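Local coordinates for protein RNA-dependent RNA polymerase (Taggert virus, PDB 6DX3) that carries, in the part crystallised here, a viral OTU cysteine protease domain that probably acts as a deubiquitinase, cleaving ubiquitin conjugates of the host, at residues Pro20-Val25 against Ser124-Tyr129; Val32-Asp37 against His150-Lys155. All blocks are in the same frame, centred on the assembly; numbering follows the deposited sequence.

Interaction 1: Pro20-Val25 against Ser124-Tyr129; sequences PVDLEV and SKHCDY
The His126 ring meets two carboxylates at its edge: Asp22 OD1 lies beyond NE2 and Glu24 OE1 beside CD2, both near the ring plane. His126 NE2 donates to Asp22 OD1 over 3.0 Å, yet the donor stands above the carboxylate plane, which is turned 63° from the ring. The Glu24 chain bends at chi2, and its OE1 lies 3.3 Å from His126 CD2. His126 CG is anti to the backbone N (chi1 172°), and from there the ring end lies near Asp22 and Glu24. Its ND1 bonds to Asp122, and carboxylates at both nitrogens may favour a charged imidazole. The backbones pair antiparallel in the mixed sheet of the OTU domain, strand 17-24 running against strand 126-133. Leu23 and Cys127 form a hydrogen-bonded pair, Cys127 N to Leu23 O being 3.0 Å, and Val25 N adds a bond to Lys125 O. Between this pair and Pro20-Tyr129 the register slips by one residue, a beta bulge. Here Val21 N reaches Asp128 O at 3.1 Å from above the carbonyl plane, while Val21 O is 3.2 Å from Asp128 CA in a CA-H...O contact. On the face opposite His126, Leu23 and Cys127 both rest against Trp119 of strand 116-121. Val25 CG1 comes up to Cys127 SG at 3.4 Å, and its other methyl, CG2, lies unusually close to Lys125 O, at 3.1 Å. Lys125 NZ forms a salt bridge with Glu26, and the Tyr129 ring stacks on His120.

Interaction 2: Val32-Asp37 against His150-Lys155; sequences VNQPMD and HYDYLK
Asp152 OD1 is gripped by two donors from opposite faces of its carboxylate: Gln34 N at 2.8 Å, on the anti side, and His150 NE2 at 2.7 Å, from above the plane. The bond from Gln34 N is nearly straight, at 170°. The other oxygen, OD2, takes a water that also accepts from Asn33 ND2, and forms a salt bridge with Arg147. His150 CB points toward the loop segment, with CG anti to the backbone N (chi1 -179°). The ring's CE1 lies 3.3 Å from Gln34 O and close to Pro35 O as well; Met36 CG approaches it obliquely. The His150-Asp152 pair is consistent with the active-site histidine and its acidic or amide partner in the OTU family, and the loop 33-37 leads into helix 40-49. Farther along, Val32 of edge strand 29-32 and Tyr153 form an antiparallel hydrogen-bonded pair, Val32 N to Tyr153 O measuring 2.8 Å. Val32 O accepts both Tyr153 N and, at 3.1 Å, Gln34 NE2, which arrive from opposite faces of the carbonyl; Gln34 OE1 bonds to Gln53. Val32 CG2 touches the Tyr153 ring edge at CD2, 3.9 Å away, and Tyr153 OH reaches Thr162 O.

Overall arrangement
Both contacts belong to one mixed sheet: interaction 1 joins strands 17-24 and 126-133, interaction 2 joins strand 150-156 to edge strand 29-32 and the loop that follows. Their centres are 16 Å apart and their nearest atoms about 5 Å, without touching. Ile31 packs against side chains of both, and Arg147, salt-bridged in interaction 2, also meets Lys125 of interaction 1. Both are partly buried; interaction 2 lies nearer the chain centre (about 11 Å, against about 16 Å, between centres). Interaction 1 rests mainly on backbone bonds, with its histidine-carboxylate bond crossing between strands; in interaction 2 that bond lies within one strand, and the carboxylate also holds a loop amide.

Interaction 1: Pro20-Val25 against Ser124-Tyr129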
# COMPACT_ATOMS: atom_id res chain seq x y z
N PRO A 20 -14.49 1.35 8.06
CA PRO A 20 -15.42 0.79 7.08
C PRO A 20 -15.88 1.87 6.12
O PRO A 20 -16.00 3.04 6.48
CB PRO A 20 -16.58 0.27 7.94
CG PRO A 20 -16.54 1.14 9.16
CD PRO A 20 -15.08 1.44 9.41
N VAL A 21 -16.11 1.46 4.87
CA VAL A 21 -16.60 2.35 3.82
C VAL A 21 -17.61 1.58 2.97
O VAL A 21 -17.78 0.37 3.10
CB VAL A 21 -15.48 2.92 2.93
CG1 VAL A 21 -14.50 3.75 3.74
CG2 VAL A 21 -14.76 1.80 2.19
N ASP A 22 -18.28 2.32 2.08
CA ASP A 22 -19.21 1.75 1.10
C ASP A 22 -19.03 2.59 -0.17
O ASP A 22 -19.71 3.60 -0.36
CB ASP A 22 -20.65 1.77 1.58
CG ASP A 22 -21.65 1.40 0.49
OD1 ASP A 22 -21.83 0.19 0.25
OD2 ASP A 22 -22.23 2.32 -0.13
N LEU A 23 -18.09 2.18 -1.02
CA LEU A 23 -17.59 3.07 -2.06
C LEU A 23 -17.48 2.38 -3.41
O LEU A 23 -16.90 1.30 -3.54
CB LEU A 23 -16.23 3.67 -1.64
CG LEU A 23 -15.42 4.43 -2.69
CD1 LEU A 23 -14.92 5.75 -2.13
CD2 LEU A 23 -14.25 3.58 -3.13
N GLU A 24 -18.08 3.03 -4.41
CA GLU A 24 -17.82 2.77 -5.82
C GLU A 24 -16.47 3.40 -6.13
O GLU A 24 -16.35 4.63 -6.15
CB GLU A 24 -18.92 3.40 -6.68
CG GLU A 24 -20.37 2.85 -6.54
CD GLU A 24 -20.48 1.35 -6.68
OE1 GLU A 24 -20.37 0.65 -5.65
OE2 GLU A 24 -20.71 0.87 -7.80
N VAL A 25 -15.45 2.58 -6.38
CA VAL A 25 -14.10 3.13 -6.55
C VAL A 25 -14.06 4.14 -7.69
O VAL A 25 -13.40 5.18 -7.59
CB VAL A 25 -13.05 2.01 -6.74
CG1 VAL A 25 -12.87 1.23 -5.47
CG2 VAL A 25 -13.44 1.11 -7.89
N SER A 124 -16.98 -6.48 -7.30
CA SER A 124 -16.40 -5.82 -8.47
C SER A 124 -16.34 -4.31 -8.35
O SER A 124 -17.37 -3.63 -8.40
CB SER A 124 -17.15 -6.21 -9.74
OG SER A 124 -16.29 -6.18 -10.86
N LYS A 125 -15.13 -3.77 -8.15
CA LYS A 125 -14.89 -2.33 -8.13
C LYS A 125 -15.69 -1.63 -7.03
O LYS A 125 -16.05 -0.46 -7.15
CB LYS A 125 -15.18 -1.71 -9.51
CG LYS A 125 -14.22 -2.21 -10.58
CD LYS A 125 -14.90 -2.48 -11.92
CE LYS A 125 -14.97 -1.22 -12.78
NZ LYS A 125 -15.89 -0.20 -12.20
N HIS A 126 -15.96 -2.36 -5.95
CA HIS A 126 -16.58 -1.81 -4.75
C HIS A 126 -15.73 -2.18 -3.54
O HIS A 126 -15.20 -3.30 -3.48
CB HIS A 126 -18.02 -2.32 -4.56
CG HIS A 126 -18.63 -1.95 -3.25
ND1 HIS A 126 -18.39 -2.65 -2.09
CD2 HIS A 126 -19.47 -0.93 -2.92
CE1 HIS A 126 -19.06 -2.09 -1.09
NE2 HIS A 126 -19.72 -1.05 -1.57
N CYS A 127 -15.62 -1.26 -2.59
CA CYS A 127 -14.78 -1.45 -1.41
C CYS A 127 -15.62 -1.33 -0.15
O CYS A 127 -16.54 -0.51 -0.08
CB CYS A 127 -13.63 -0.44 -1.38
SG CYS A 127 -12.40 -0.70 -2.68
N ASP A 128 -15.30 -2.15 0.86
CA ASP A 128 -16.05 -2.17 2.11
C ASP A 128 -15.24 -1.76 3.33
O ASP A 128 -15.84 -1.54 4.39
CB ASP A 128 -16.66 -3.57 2.36
CG ASP A 128 -15.60 -4.65 2.52
OD1 ASP A 128 -14.53 -4.54 1.89
OD2 ASP A 128 -15.85 -5.62 3.27
N TYR A 129 -13.92 -1.65 3.22
CA TYR A 129 -13.13 -1.07 4.30
C TYR A 129 -11.82 -0.55 3.73
O TYR A 129 -11.41 -0.92 2.62
CB TYR A 129 -12.89 -2.08 5.44
CG TYR A 129 -11.79 -3.10 5.22
CD1 TYR A 129 -10.46 -2.79 5.45
CD2 TYR A 129 -12.10 -4.40 4.82
CE1 TYR A 129 -9.46 -3.72 5.27
CE2 TYR A 129 -11.10 -5.35 4.63
CZ TYR A 129 -9.78 -5.00 4.86
OH TYR A 129 -8.78 -5.93 4.68

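Interaction 2: Val32-Asp37 against His150-Lys155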
# COMPACT_ATOMS: atom_id res chain seq x y z
N VAL A 32 -5.63 2.34 -12.10
CA VAL A 32 -4.44 2.23 -12.93
C VAL A 32 -3.91 0.81 -12.76
O VAL A 32 -3.26 0.49 -11.76
CB VAL A 32 -3.39 3.28 -12.58
CG1 VAL A 32 -2.23 3.22 -13.57
CG2 VAL A 32 -4.01 4.67 -12.57
N ASN A 33 -4.20 -0.04 -13.74
CA ASN A 33 -3.90 -1.46 -13.60
C ASN A 33 -2.40 -1.71 -13.60
O ASN A 33 -1.66 -1.15 -14.42
CB ASN A 33 -4.57 -2.26 -14.72
CG ASN A 33 -6.05 -1.95 -14.85
OD1 ASN A 33 -6.46 -1.17 -15.70
ND2 ASN A 33 -6.86 -2.57 -13.99
N GLN A 34 -1.96 -2.55 -12.67
CA GLN A 34 -0.57 -2.94 -12.52
C GLN A 34 -0.37 -4.37 -13.02
O GLN A 34 -1.32 -5.16 -13.06
CB GLN A 34 -0.14 -2.83 -11.05
CG GLN A 34 -0.27 -1.42 -10.50
CD GLN A 34 0.50 -0.41 -11.33
OE1 GLN A 34 1.68 -0.60 -11.62
NE2 GLN A 34 -0.17 0.66 -11.72
N PRO A 35 0.85 -4.74 -13.42
CA PRO A 35 1.08 -6.09 -13.94
C PRO A 35 0.62 -7.16 -12.97
O PRO A 35 0.76 -7.03 -11.75
CB PRO A 35 2.60 -6.13 -14.15
CG PRO A 35 2.97 -4.70 -14.41
CD PRO A 35 2.04 -3.88 -13.55
N MET A 36 0.04 -8.23 -13.51
CA MET A 36 -0.56 -9.29 -12.71
C MET A 36 0.47 -10.36 -12.34
O MET A 36 0.35 -11.54 -12.68
CB MET A 36 -1.76 -9.89 -13.44
CG MET A 36 -3.06 -9.13 -13.27
SD MET A 36 -4.33 -9.62 -14.47
CE MET A 36 -3.88 -8.58 -15.86
N ASP A 37 1.50 -9.92 -11.64
CA ASP A 37 2.51 -10.81 -11.07
C ASP A 37 2.55 -10.62 -9.55
O ASP A 37 1.77 -9.86 -8.97
CB ASP A 37 3.88 -10.57 -11.70
CG ASP A 37 4.30 -9.10 -11.67
OD1 ASP A 37 3.83 -8.34 -10.79
OD2 ASP A 37 5.11 -8.71 -12.53
N HIS A 150 -3.99 -9.42 -5.47
CA HIS A 150 -3.50 -8.42 -6.42
C HIS A 150 -3.67 -7.01 -5.86
O HIS A 150 -4.59 -6.74 -5.08
CB HIS A 150 -4.23 -8.55 -7.75
CG HIS A 150 -3.78 -7.57 -8.80
ND1 HIS A 150 -2.66 -7.78 -9.58
CD2 HIS A 150 -4.30 -6.39 -9.20
CE1 HIS A 150 -2.51 -6.77 -10.41
NE2 HIS A 150 -3.49 -5.91 -10.20
N TYR A 151 -2.79 -6.10 -6.29
CA TYR A 151 -2.84 -4.70 -5.91
C TYR A 151 -2.81 -3.84 -7.17
O TYR A 151 -1.99 -4.08 -8.07
CB TYR A 151 -1.66 -4.31 -5.01
CG TYR A 151 -1.79 -4.72 -3.56
CD1 TYR A 151 -2.49 -3.94 -2.65
CD2 TYR A 151 -1.18 -5.88 -3.09
CE1 TYR A 151 -2.60 -4.30 -1.33
CE2 TYR A 151 -1.28 -6.26 -1.77
CZ TYR A 151 -2.00 -5.46 -0.89
OH TYR A 151 -2.11 -5.83 0.43
N ASP A 152 -3.69 -2.85 -7.24
CA ASP A 152 -3.67 -1.86 -8.30
C ASP A 152 -3.54 -0.47 -7.68
O ASP A 152 -3.81 -0.27 -6.49
CB ASP A 152 -4.93 -1.92 -9.17
CG ASP A 152 -4.93 -3.09 -10.14
OD1 ASP A 152 -3.89 -3.35 -10.78
OD2 ASP A 152 -5.97 -3.76 -10.25
N TYR A 153 -3.11 0.48 -8.49
CA TYR A 153 -3.02 1.87 -8.07
C TYR A 153 -4.34 2.58 -8.34
O TYR A 153 -5.02 2.30 -9.33
CB TYR A 153 -1.89 2.60 -8.81
CG TYR A 153 -1.70 4.03 -8.35
CD1 TYR A 153 -1.15 4.31 -7.11
CD2 TYR A 153 -2.07 5.10 -9.16
CE1 TYR A 153 -0.98 5.61 -6.68
CE2 TYR A 153 -1.89 6.41 -8.74
CZ TYR A 153 -1.35 6.66 -7.50
OH TYR A 153 -1.16 7.95 -7.06
N LEU A 154 -4.71 3.49 -7.44
CA LEU A 154 -5.90 4.32 -7.59
C LEU A 154 -5.48 5.77 -7.70
O LEU A 154 -4.83 6.31 -6.79
CB LEU A 154 -6.86 4.12 -6.41
CG LEU A 154 -7.53 2.74 -6.29
CD1 LEU A 154 -8.22 2.59 -4.94
CD2 LEU A 154 -8.52 2.52 -7.43
N LYS A 155 -5.83 6.40 -8.81
CA LYS A 155 -5.50 7.79 -9.07
C LYS A 155 -6.75 8.64 -9.01
O LYS A 155 -7.74 8.31 -9.68
CB LYS A 155 -4.83 7.94 -10.44
CG LYS A 155 -4.80 9.36 -10.98
CD LYS A 155 -4.47 9.35 -12.47
CE LYS A 155 -4.84 10.67 -13.12
NZ LYS A 155 -5.44 10.48 -14.47
O HOH W 1 -6.14 -5.02 -12.63